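Side-chain contacts in Endonuclease/exonuclease/phosphatase (PDB 4RUW), which belongs to the endonuclease/exonuclease/phosphatase family, pairing a DNase I-like domain that carries a zinc ion with a C-terminal Ig-like domain: residues A264-Q269 with M326-G331; A351-S356 with L361-C366; R380-L383 with V389-R392; E420-L423 with T429-A432. All coordinates share one frame; numbering follows the deposited sequence.

Interaction 1: residues A264-Q269 with M326-G331; sequences ADTWRQ and MDLRLG
The selenomethionine M326 wraps the tip of its side chain round T266 and W267, which lie just past the end of strand 264-265. Its CB already stands 4.1 Å from T266 OG1, and CG closes in to 3.4 Å from the same oxygen. The next atom, SE, turns to the indole and stands 3.8 Å from W267 CE3. Seen from the centroid of the six-membered ring, SE is 5.2 Å away and 75° off the normal, so this is a Met-aromatic contact made at the ring edge and not over a face. At the end of the chain CE comes back over the backbone, 3.7 Å from W267 N and 3.6 Å from T266 C. Bends at both chi2 (-57°) and chi3 (-51°) produce this hook. T266 OG1 meets only carbon and selenium of M326 here; its polar bond goes to V298 O, which fixes the hydroxyl, while W267 NE1 is held by D272 O. The other branch of T266, CG2, touches L328 CD2 at 3.9 Å, the two side chains crossing at about a right angle. All four residues are buried. Strand 324-330, flanked by 55-62 and 304-311 in one six-stranded sheet, thus packs against the start of the short, weakly bonded helix that follows strand 264-265, the outermost strand of the second six-stranded sheet, with V298 and V306 also touching M326.

Interaction 2: residues A351-S356 with L361-C366; sequences AQLTAS and LRLSVC
The antiparallel hairpin of strands 349-356 and 360-367, inside the Ig-like domain, is closed by this contact. Q352 and S364 form one hydrogen-bonded pair, with Q352 N to S364 O at 2.8 Å, and T354 and R362 form the next, with T354 N to R362 O also at 2.8 Å. The same pairs carry the polar side chains. The T354 and R362 side chains run alongside each other off the same face, and R362 NH2 donates to T354 OG1 at 3.0 Å, the hydroxyl lying 20° out of the guanidinium plane. A bend at chi3 (63°) turns the arginine tip to the threonine. Water 1 accepts from R362 NE and donates to Q352 O, and it also bonds T354 OG1 at 2.8 Å. With NH1 on F304 O and NH2 also on P302 O, the guanidinium is gripped at all three nitrogens, which should fix its rotation. Water 2 donates to both Q352 OE1 and S364 OG, and the serine hydroxyl is bonded to Q269 OE1 as well. The other face is apolar: A355 CB packs on L361 CD2 at 3.6 Å, and L353 CB meets L363 CD1 at 4.1 Å, while A351, L363 and V365 touch A381 of the facing sheet. One polar face turned to the DNase I-like domain and one apolar face turned inward fit an Ig-like beta sandwich.

Interaction 3: residues R380-L383 with V389-R392; sequences RAVL and VALR
L383 O is gripped by two successive backbone N-H groups, a short bond from L391 N at 2.7 Å and a weak one from R392 N at 3.5 Å. The stronger donor comes in nearly along the C=O axis. Because L391 and R392 both face L383, the chain gains one residue here, a classic beta bulge, and it turns a corner at L391. The return bond, L383 N to R392 O at 3.0 Å, arrives even closer to the carbonyl direction (168°), though with a less straight N-H, and makes L383 and R392 an antiparallel hydrogen-bonded pair. The same R392 O also receives a CA-H contact from V382. Side chains add less. V382 CG1 lies anti to the backbone N (chi1 -174°), which carries it to A390 CB at 3.7 Å. L391 sets CB 3.4 Å from L383 O, beside the oxygen that its own N-H holds, and its CD1 stays at a looser 4.3 Å from L383 CG. The end of the R392 side chain leads away from the contact: its guanidinium forms a salt bridge from NH1 to E407 and a cation-pi contact with W409. Strand 390-396 is an outermost strand of its four-stranded sheet, and strand 378-384 lies between it and strand 418-424. A381 meets L363 and V365 of the facing sheet, and L383 packs on L413 and L438, while A390 and L391 remain at the exposed surface.

Interaction 4: residues E420-L423 with T429-A432; sequences EACL and TILA
The flat groups that meet between L423 and A432 are peptide units. The carbonyl of A432 takes L423 N at 3.0 Å, with the donor tilted 32° from the carbonyl plane, and it also has C422 alongside, whose CB lies 3.3 Å from A432 O. The carbonyl of L423 is approached nearly head-on by L431 N at 2.8 Å, although the N-H itself is bent, at 141°. A432 N adds a weak bond of 3.4 Å to the same L423 O. Two consecutive residues, L431 and A432, therefore face one, L423, which makes a classic beta bulge at the corner where the chain turns. The leucine side chains meet at a slant: with L431 CG beside its backbone N (chi1 -62°), CD1 reaches L423 CD2 at 4.0 Å. L431 CB itself lies 3.5 Å from L423 O. A432 CB rests against L423 CB at 4.4 Å, a loose touch on the same face of the sheet. Strand 430-437 is an outermost strand of its four-stranded sheet, and strand 418-424 lies between it and strand 378-384. E420 spans both neighbours, with a salt bridge to R384 and a hydrogen bond to S433. L423 is covered by D348, R369 and T377 from loops, whereas I430 and L431 are exposed.

Overall arrangement
From the N terminus, the four contacts close one after another, with no nesting or crossing. Interaction 1 bridges 56 intervening residues and joins the two sheets of the DNase I-like domain. The other three close short hairpins of the Ig-like domain. Interactions 1 and 2 touch across the domain junction, through a probable hydrogen bond between Q269 and S364 and through packing of A264 CB on Q352 OE1 at 3.8 Å. Interactions 2 and 3 face each other across the sandwich, with A381 at the interface. Interactions 3 and 4 share a sheet: strands 378-384 and 418-424 are hydrogen-bonded neighbours, and each outer partner strand joins through a bulge.

Interaction 1: residues A264-Q269 with M326-G331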
loop_
_atom_site.group_PDB
_atom_site.type_symbol
_atom_site.label_atom_id
_atom_site.label_comp_id
_atom_site.label_asym_id
_atom_site.label_seq_id
_atom_site.Cartn_x
_atom_site.Cartn_y
_atom_site.Cartn_z
ATOM N N ALA A 264 7.718 2.989 1.195
ATOM C CA ALA A 264 8.012 2.422 -0.118
ATOM C C ALA A 264 6.861 1.521 -0.543
ATOM O O ALA A 264 6.375 0.710 0.251
ATOM C CB ALA A 264 9.305 1.628 -0.068
ATOM N N ASP A 265 6.431 1.676 -1.794
ATOM C CA ASP A 265 5.414 0.838 -2.403
ATOM C C ASP A 265 6.100 -0.487 -2.713
ATOM O O ASP A 265 6.886 -0.580 -3.659
ATOM C CB ASP A 265 4.941 1.549 -3.673
ATOM C CG ASP A 265 3.881 0.782 -4.455
ATOM O OD1 ASP A 265 3.676 -0.438 -4.246
ATOM O OD2 ASP A 265 3.266 1.433 -5.327
ATOM N N THR A 266 5.837 -1.503 -1.897
ATOM C CA THR A 266 6.674 -2.693 -1.953
ATOM C C THR A 266 6.558 -3.436 -3.285
ATOM O O THR A 266 7.566 -3.868 -3.831
ATOM C CB THR A 266 6.449 -3.643 -0.757
ATOM O OG1 THR A 266 5.105 -4.133 -0.758
ATOM C CG2 THR A 266 6.756 -2.921 0.570
ATOM N N TRP A 267 5.341 -3.540 -3.822
ATOM C CA TRP A 267 5.159 -4.199 -5.107
ATOM C C TRP A 267 6.074 -3.598 -6.166
ATOM O O TRP A 267 6.751 -4.306 -6.913
ATOM C CB TRP A 267 3.707 -4.071 -5.570
ATOM C CG TRP A 267 3.484 -4.759 -6.893
ATOM C CD1 TRP A 267 3.649 -4.222 -8.148
ATOM C CD2 TRP A 267 3.092 -6.126 -7.087
ATOM N NE1 TRP A 267 3.368 -5.177 -9.104
ATOM C CE2 TRP A 267 3.029 -6.347 -8.480
ATOM C CE3 TRP A 267 2.776 -7.173 -6.216
ATOM C CZ2 TRP A 267 2.678 -7.585 -9.016
ATOM C CZ3 TRP A 267 2.412 -8.392 -6.755
ATOM C CH2 TRP A 267 2.364 -8.589 -8.137
ATOM N N ARG A 268 6.091 -2.271 -6.223
ATOM C CA ARG A 268 6.791 -1.547 -7.261
ATOM C C ARG A 268 8.316 -1.643 -7.133
ATOM O O ARG A 268 9.033 -1.363 -8.088
ATOM C CB ARG A 268 6.314 -0.103 -7.182
ATOM C CG ARG A 268 6.701 0.803 -8.292
ATOM C CD ARG A 268 6.046 2.152 -8.041
ATOM N NE ARG A 268 6.168 2.985 -9.214
ATOM C CZ ARG A 268 5.440 4.068 -9.434
ATOM N NH1 ARG A 268 4.540 4.476 -8.535
ATOM N NH2 ARG A 268 5.639 4.753 -10.549
ATOM N N GLN A 269 8.817 -2.048 -5.968
ATOM C CA GLN A 269 10.254 -2.249 -5.799
ATOM C C GLN A 269 10.724 -3.506 -6.525
ATOM O O GLN A 269 11.849 -3.545 -7.022
ATOM C CB GLN A 269 10.640 -2.375 -4.321
ATOM C CG GLN A 269 10.148 -1.271 -3.408
ATOM C CD GLN A 269 10.514 0.112 -3.897
ATOM O OE1 GLN A 269 11.688 0.458 -4.000
ATOM N NE2 GLN A 269 9.500 0.919 -4.190
HETATM N N MSE A 326 3.307 -10.128 -0.145
HETATM C CA MSE A 326 4.657 -9.572 -0.223
HETATM C C MSE A 326 5.598 -10.255 0.742
HETATM O O MSE A 326 5.249 -10.500 1.901
HETATM C CB MSE A 326 4.637 -8.088 0.138
HETATM C CG MSE A 326 3.711 -7.231 -0.731
HETATM SE SE MSE A 326 4.090 -7.324 -2.635
HETATM C CE MSE A 326 6.000 -6.953 -2.583
ATOM N N ASP A 327 6.808 -10.531 0.266
ATOM C CA ASP A 327 7.871 -11.078 1.102
ATOM C C ASP A 327 8.862 -9.957 1.382
ATOM O O ASP A 327 9.497 -9.425 0.459
ATOM C CB ASP A 327 8.554 -12.250 0.400
ATOM C CG ASP A 327 7.673 -13.490 0.357
ATOM O OD1 ASP A 327 7.088 -13.848 1.396
ATOM O OD2 ASP A 327 7.551 -14.107 -0.719
ATOM N N LEU A 328 8.969 -9.589 2.659
ATOM C CA LEU A 328 9.837 -8.510 3.113
ATOM C C LEU A 328 10.937 -9.094 3.984
ATOM O O LEU A 328 10.842 -10.232 4.441
ATOM C CB LEU A 328 9.027 -7.496 3.928
ATOM C CG LEU A 328 7.732 -6.990 3.281
ATOM C CD1 LEU A 328 7.023 -6.011 4.213
ATOM C CD2 LEU A 328 8.014 -6.349 1.922
ATOM N N ARG A 329 11.982 -8.307 4.227
ATOM C CA ARG A 329 13.064 -8.725 5.104
ATOM C C ARG A 329 13.466 -7.527 5.938
ATOM O O ARG A 329 13.694 -6.452 5.402
ATOM C CB ARG A 329 14.247 -9.216 4.279
ATOM C CG ARG A 329 15.391 -9.760 5.111
ATOM C CD ARG A 329 16.405 -10.448 4.224
ATOM N NE ARG A 329 15.811 -11.608 3.567
ATOM C CZ ARG A 329 16.190 -12.077 2.382
ATOM N NH1 ARG A 329 17.161 -11.481 1.708
ATOM N NH2 ARG A 329 15.585 -13.138 1.867
ATOM N N LEU A 330 13.542 -7.691 7.238
ATOM C CA LEU A 330 13.857 -6.574 8.095
ATOM C C LEU A 330 15.348 -6.455 8.280
ATOM O O LEU A 330 15.989 -7.368 8.736
ATOM C CB LEU A 330 13.171 -6.742 9.453
ATOM C CG LEU A 330 13.272 -5.584 10.430
ATOM C CD1 LEU A 330 12.664 -4.332 9.836
ATOM C CD2 LEU A 330 12.587 -5.949 11.740
ATOM N N GLY A 331 15.873 -5.299 7.918
ATOM C CA GLY A 331 17.269 -4.981 8.144
ATOM C C GLY A 331 17.500 -4.330 9.483
ATOM O O GLY A 331 16.672 -4.365 10.362
#

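Interaction 2: residues A351-S356 with L361-C366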
loop_
_atom_site.group_PDB
_atom_site.type_symbol
_atom_site.label_atom_id
_atom_site.label_comp_id
_atom_site.label_asym_id
_atom_site.label_seq_id
_atom_site.Cartn_x
_atom_site.Cartn_y
_atom_site.Cartn_z
ATOM N N ALA A 351 13.104 10.030 -5.400
ATOM C CA ALA A 351 14.233 9.208 -5.016
ATOM C C ALA A 351 14.194 9.039 -3.504
ATOM O O ALA A 351 14.028 10.017 -2.774
ATOM C CB ALA A 351 15.528 9.867 -5.434
ATOM N N GLN A 352 14.329 7.801 -3.043
ATOM C CA GLN A 352 14.400 7.504 -1.617
ATOM C C GLN A 352 15.751 6.881 -1.304
ATOM O O GLN A 352 16.110 5.843 -1.870
ATOM C CB GLN A 352 13.284 6.546 -1.197
ATOM C CG GLN A 352 11.884 7.130 -1.305
ATOM C CD GLN A 352 10.812 6.138 -0.880
ATOM O OE1 GLN A 352 10.923 4.940 -1.147
ATOM N NE2 GLN A 352 9.767 6.632 -0.228
ATOM N N LEU A 353 16.497 7.529 -0.415
ATOM C CA LEU A 353 17.806 7.054 0.004
ATOM C C LEU A 353 17.690 6.494 1.414
ATOM O O LEU A 353 17.087 7.119 2.289
ATOM C CB LEU A 353 18.804 8.215 -0.018
ATOM C CG LEU A 353 20.211 7.920 0.499
ATOM C CD1 LEU A 353 20.956 7.007 -0.456
ATOM C CD2 LEU A 353 20.970 9.226 0.719
ATOM N N THR A 354 18.254 5.311 1.634
ATOM C CA THR A 354 18.321 4.737 2.970
ATOM C C THR A 354 19.753 4.336 3.271
ATOM O O THR A 354 20.409 3.695 2.452
ATOM C CB THR A 354 17.414 3.492 3.102
ATOM O OG1 THR A 354 16.090 3.800 2.651
ATOM C CG2 THR A 354 17.354 3.013 4.546
ATOM N N ALA A 355 20.247 4.745 4.438
ATOM C CA ALA A 355 21.564 4.327 4.907
ATOM C C ALA A 355 21.368 3.468 6.148
ATOM O O ALA A 355 20.576 3.812 7.023
ATOM C CB ALA A 355 22.444 5.544 5.236
ATOM N N SER A 356 22.081 2.353 6.229
ATOM C CA SER A 356 22.000 1.509 7.416
ATOM C C SER A 356 23.352 0.890 7.747
ATOM O O SER A 356 24.277 0.937 6.942
ATOM C CB SER A 356 20.937 0.422 7.241
ATOM O OG SER A 356 21.245 -0.432 6.155
ATOM N N LEU A 361 24.082 1.366 1.632
ATOM C CA LEU A 361 23.284 2.433 1.059
ATOM C C LEU A 361 22.310 1.831 0.057
ATOM O O LEU A 361 22.645 0.881 -0.658
ATOM C CB LEU A 361 24.178 3.455 0.356
ATOM C CG LEU A 361 25.108 4.245 1.276
ATOM C CD1 LEU A 361 26.133 5.040 0.473
ATOM C CD2 LEU A 361 24.300 5.158 2.175
ATOM N N ARG A 362 21.099 2.378 0.019
ATOM C CA ARG A 362 20.087 1.965 -0.941
ATOM C C ARG A 362 19.442 3.199 -1.544
ATOM O O ARG A 362 19.072 4.126 -0.823
ATOM C CB ARG A 362 19.009 1.097 -0.278
ATOM C CG ARG A 362 17.894 0.661 -1.240
ATOM C CD ARG A 362 16.807 -0.122 -0.525
ATOM N NE ARG A 362 16.140 0.704 0.480
ATOM C CZ ARG A 362 15.393 0.228 1.471
ATOM N NH1 ARG A 362 15.209 -1.076 1.594
ATOM N NH2 ARG A 362 14.837 1.054 2.347
ATOM N N LEU A 363 19.307 3.203 -2.867
ATOM C CA LEU A 363 18.619 4.272 -3.572
ATOM C C LEU A 363 17.509 3.655 -4.410
ATOM O O LEU A 363 17.775 2.809 -5.272
ATOM C CB LEU A 363 19.615 5.008 -4.465
ATOM C CG LEU A 363 19.335 6.392 -5.036
ATOM C CD1 LEU A 363 18.707 7.285 -3.992
ATOM C CD2 LEU A 363 20.634 7.010 -5.537
ATOM N N SER A 364 16.269 4.049 -4.123
ATOM C CA SER A 364 15.110 3.627 -4.897
ATOM C C SER A 364 14.595 4.831 -5.682
ATOM O O SER A 364 14.253 5.862 -5.093
ATOM C CB SER A 364 14.014 3.098 -3.970
ATOM O OG SER A 364 12.816 2.843 -4.692
ATOM N N VAL A 365 14.560 4.709 -7.004
ATOM C CA VAL A 365 14.238 5.827 -7.871
ATOM C C VAL A 365 13.031 5.451 -8.704
ATOM O O VAL A 365 12.998 4.394 -9.349
ATOM C CB VAL A 365 15.421 6.200 -8.774
ATOM C CG1 VAL A 365 15.079 7.407 -9.632
ATOM C CG2 VAL A 365 16.632 6.488 -7.932
ATOM N N CYS A 366 12.053 6.344 -8.714
ATOM C CA CYS A 366 10.787 6.049 -9.346
ATOM C C CYS A 366 10.316 7.177 -10.245
ATOM O O CYS A 366 10.169 8.316 -9.797
ATOM C CB CYS A 366 9.742 5.789 -8.269
ATOM S SG CYS A 366 8.084 5.737 -8.905
HETATM O O HOH W 1 15.767 3.563 -0.085
HETATM O O HOH W 2 10.485 4.211 -3.778
#

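Interaction 3: residues R380-L383 with V389-R392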
loop_
_atom_site.group_PDB
_atom_site.type_symbol
_atom_site.label_atom_id
_atom_site.label_comp_id
_atom_site.label_asym_id
_atom_site.label_seq_id
_atom_site.Cartn_x
_atom_site.Cartn_y
_atom_site.Cartn_z
ATOM N N ARG A 380 16.105 10.926 -12.478
ATOM C CA ARG A 380 17.487 10.594 -12.175
ATOM C C ARG A 380 17.841 11.087 -10.784
ATOM O O ARG A 380 17.529 12.220 -10.414
ATOM C CB ARG A 380 18.418 11.209 -13.219
ATOM C CG ARG A 380 19.894 11.018 -12.944
ATOM C CD ARG A 380 20.697 11.381 -14.180
ATOM N NE ARG A 380 20.316 10.521 -15.297
ATOM C CZ ARG A 380 20.348 10.887 -16.575
ATOM N NH1 ARG A 380 20.750 12.107 -16.912
ATOM N NH2 ARG A 380 19.973 10.030 -17.517
ATOM N N ALA A 381 18.463 10.214 -10.005
ATOM C CA ALA A 381 18.947 10.566 -8.683
ATOM C C ALA A 381 20.462 10.550 -8.684
ATOM O O ALA A 381 21.083 9.628 -9.222
ATOM C CB ALA A 381 18.431 9.592 -7.653
ATOM N N VAL A 382 21.052 11.582 -8.096
ATOM C CA VAL A 382 22.497 11.643 -7.969
ATOM C C VAL A 382 22.881 11.921 -6.521
ATOM O O VAL A 382 22.432 12.913 -5.927
ATOM C CB VAL A 382 23.108 12.736 -8.881
ATOM C CG1 VAL A 382 24.633 12.675 -8.844
ATOM C CG2 VAL A 382 22.609 12.588 -10.314
ATOM N N LEU A 383 23.671 11.041 -5.933
ATOM C CA LEU A 383 24.300 11.271 -4.667
ATOM C C LEU A 383 25.629 11.999 -4.937
ATOM O O LEU A 383 26.421 11.534 -5.707
ATOM C CB LEU A 383 24.522 9.950 -3.940
ATOM C CG LEU A 383 25.150 9.977 -2.572
ATOM C CD1 LEU A 383 24.347 10.746 -1.557
ATOM C CD2 LEU A 383 25.485 8.585 -2.055
ATOM N N VAL A 389 30.535 16.564 -6.633
ATOM C CA VAL A 389 30.937 15.459 -7.496
ATOM C C VAL A 389 29.984 14.275 -7.337
ATOM O O VAL A 389 29.644 13.895 -6.219
ATOM C CB VAL A 389 32.378 15.006 -7.179
ATOM C CG1 VAL A 389 32.739 13.752 -7.966
ATOM C CG2 VAL A 389 33.359 16.129 -7.477
ATOM N N ALA A 390 29.558 13.696 -8.456
ATOM C CA ALA A 390 28.665 12.539 -8.424
ATOM C C ALA A 390 29.362 11.312 -7.834
ATOM O O ALA A 390 30.446 10.926 -8.277
ATOM C CB ALA A 390 28.141 12.236 -9.818
ATOM N N LEU A 391 28.742 10.723 -6.818
ATOM C CA LEU A 391 29.239 9.501 -6.193
ATOM C C LEU A 391 28.531 8.281 -6.774
ATOM O O LEU A 391 29.144 7.229 -6.957
ATOM C CB LEU A 391 29.035 9.553 -4.680
ATOM C CG LEU A 391 29.764 10.700 -3.973
ATOM C CD1 LEU A 391 29.417 10.718 -2.493
ATOM C CD2 LEU A 391 31.269 10.587 -4.174
ATOM N N ARG A 392 27.240 8.422 -7.048
ATOM C CA ARG A 392 26.483 7.385 -7.734
ATOM C C ARG A 392 25.239 8.010 -8.332
ATOM O O ARG A 392 24.662 8.931 -7.754
ATOM C CB ARG A 392 26.105 6.248 -6.787
ATOM C CG ARG A 392 25.435 5.069 -7.494
ATOM C CD ARG A 392 25.311 3.856 -6.593
ATOM N NE ARG A 392 26.613 3.285 -6.274
ATOM C CZ ARG A 392 27.153 2.246 -6.905
ATOM N NH1 ARG A 392 26.506 1.661 -7.906
ATOM N NH2 ARG A 392 28.344 1.791 -6.536
#

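Interaction 4: residues E420-L423 with T429-A432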
loop_
_atom_site.group_PDB
_atom_site.type_symbol
_atom_site.label_atom_id
_atom_site.label_comp_id
_atom_site.label_asym_id
_atom_site.label_seq_id
_atom_site.Cartn_x
_atom_site.Cartn_y
_atom_site.Cartn_z
ATOM N N GLU A 420 20.308 14.674 -5.097
ATOM C CA GLU A 420 19.615 15.410 -6.142
ATOM C C GLU A 420 18.639 14.475 -6.848
ATOM O O GLU A 420 18.962 13.317 -7.105
ATOM C CB GLU A 420 20.628 15.983 -7.149
ATOM C CG GLU A 420 20.003 16.778 -8.297
ATOM C CD GLU A 420 21.034 17.438 -9.202
ATOM O OE1 GLU A 420 22.240 17.144 -9.066
ATOM O OE2 GLU A 420 20.635 18.257 -10.053
ATOM N N ALA A 421 17.440 14.971 -7.139
ATOM C CA ALA A 421 16.501 14.244 -7.982
ATOM C C ALA A 421 16.078 15.163 -9.115
ATOM O O ALA A 421 15.665 16.302 -8.883
ATOM C CB ALA A 421 15.286 13.796 -7.188
ATOM N N CYS A 422 16.173 14.655 -10.341
ATOM C CA CYS A 422 15.859 15.432 -11.529
ATOM C C CYS A 422 14.826 14.748 -12.406
ATOM O O CYS A 422 14.708 13.523 -12.415
ATOM C CB CYS A 422 17.110 15.641 -12.378
ATOM S SG CYS A 422 18.400 16.597 -11.605
ATOM N N LEU A 423 14.089 15.556 -13.157
ATOM C CA LEU A 423 13.318 15.054 -14.273
ATOM C C LEU A 423 14.123 15.418 -15.515
ATOM O O LEU A 423 14.444 16.589 -15.734
ATOM C CB LEU A 423 11.938 15.701 -14.322
ATOM C CG LEU A 423 11.044 15.174 -15.448
ATOM C CD1 LEU A 423 10.722 13.691 -15.263
ATOM C CD2 LEU A 423 9.769 15.998 -15.555
ATOM N N THR A 429 17.895 17.094 -21.640
ATOM C CA THR A 429 17.851 18.330 -20.910
ATOM C C THR A 429 17.251 18.142 -19.516
ATOM O O THR A 429 16.442 17.275 -19.314
ATOM C CB THR A 429 17.127 19.442 -21.665
ATOM O OG1 THR A 429 15.746 19.281 -21.591
ATOM C CG2 THR A 429 17.505 19.401 -23.105
ATOM N N ILE A 430 17.701 18.946 -18.572
ATOM C CA ILE A 430 17.172 18.880 -17.217
ATOM C C ILE A 430 15.924 19.745 -17.121
ATOM O O ILE A 430 16.005 20.971 -17.157
ATOM C CB ILE A 430 18.207 19.346 -16.180
ATOM C CG1 ILE A 430 19.491 18.520 -16.300
ATOM C CG2 ILE A 430 17.634 19.252 -14.775
ATOM C CD1 ILE A 430 19.284 17.034 -16.139
ATOM N N LEU A 431 14.768 19.100 -17.008
ATOM C CA LEU A 431 13.498 19.812 -16.932
ATOM C C LEU A 431 13.274 20.369 -15.533
ATOM O O LEU A 431 12.657 21.420 -15.366
ATOM C CB LEU A 431 12.340 18.893 -17.321
ATOM C CG LEU A 431 12.387 18.364 -18.757
ATOM C CD1 LEU A 431 11.299 17.338 -18.995
ATOM C CD2 LEU A 431 12.263 19.513 -19.750
ATOM N N ALA A 432 13.780 19.661 -14.528
ATOM C CA ALA A 432 13.632 20.083 -13.143
ATOM C C ALA A 432 14.710 19.423 -12.308
ATOM O O ALA A 432 15.135 18.311 -12.612
ATOM C CB ALA A 432 12.254 19.704 -12.613
#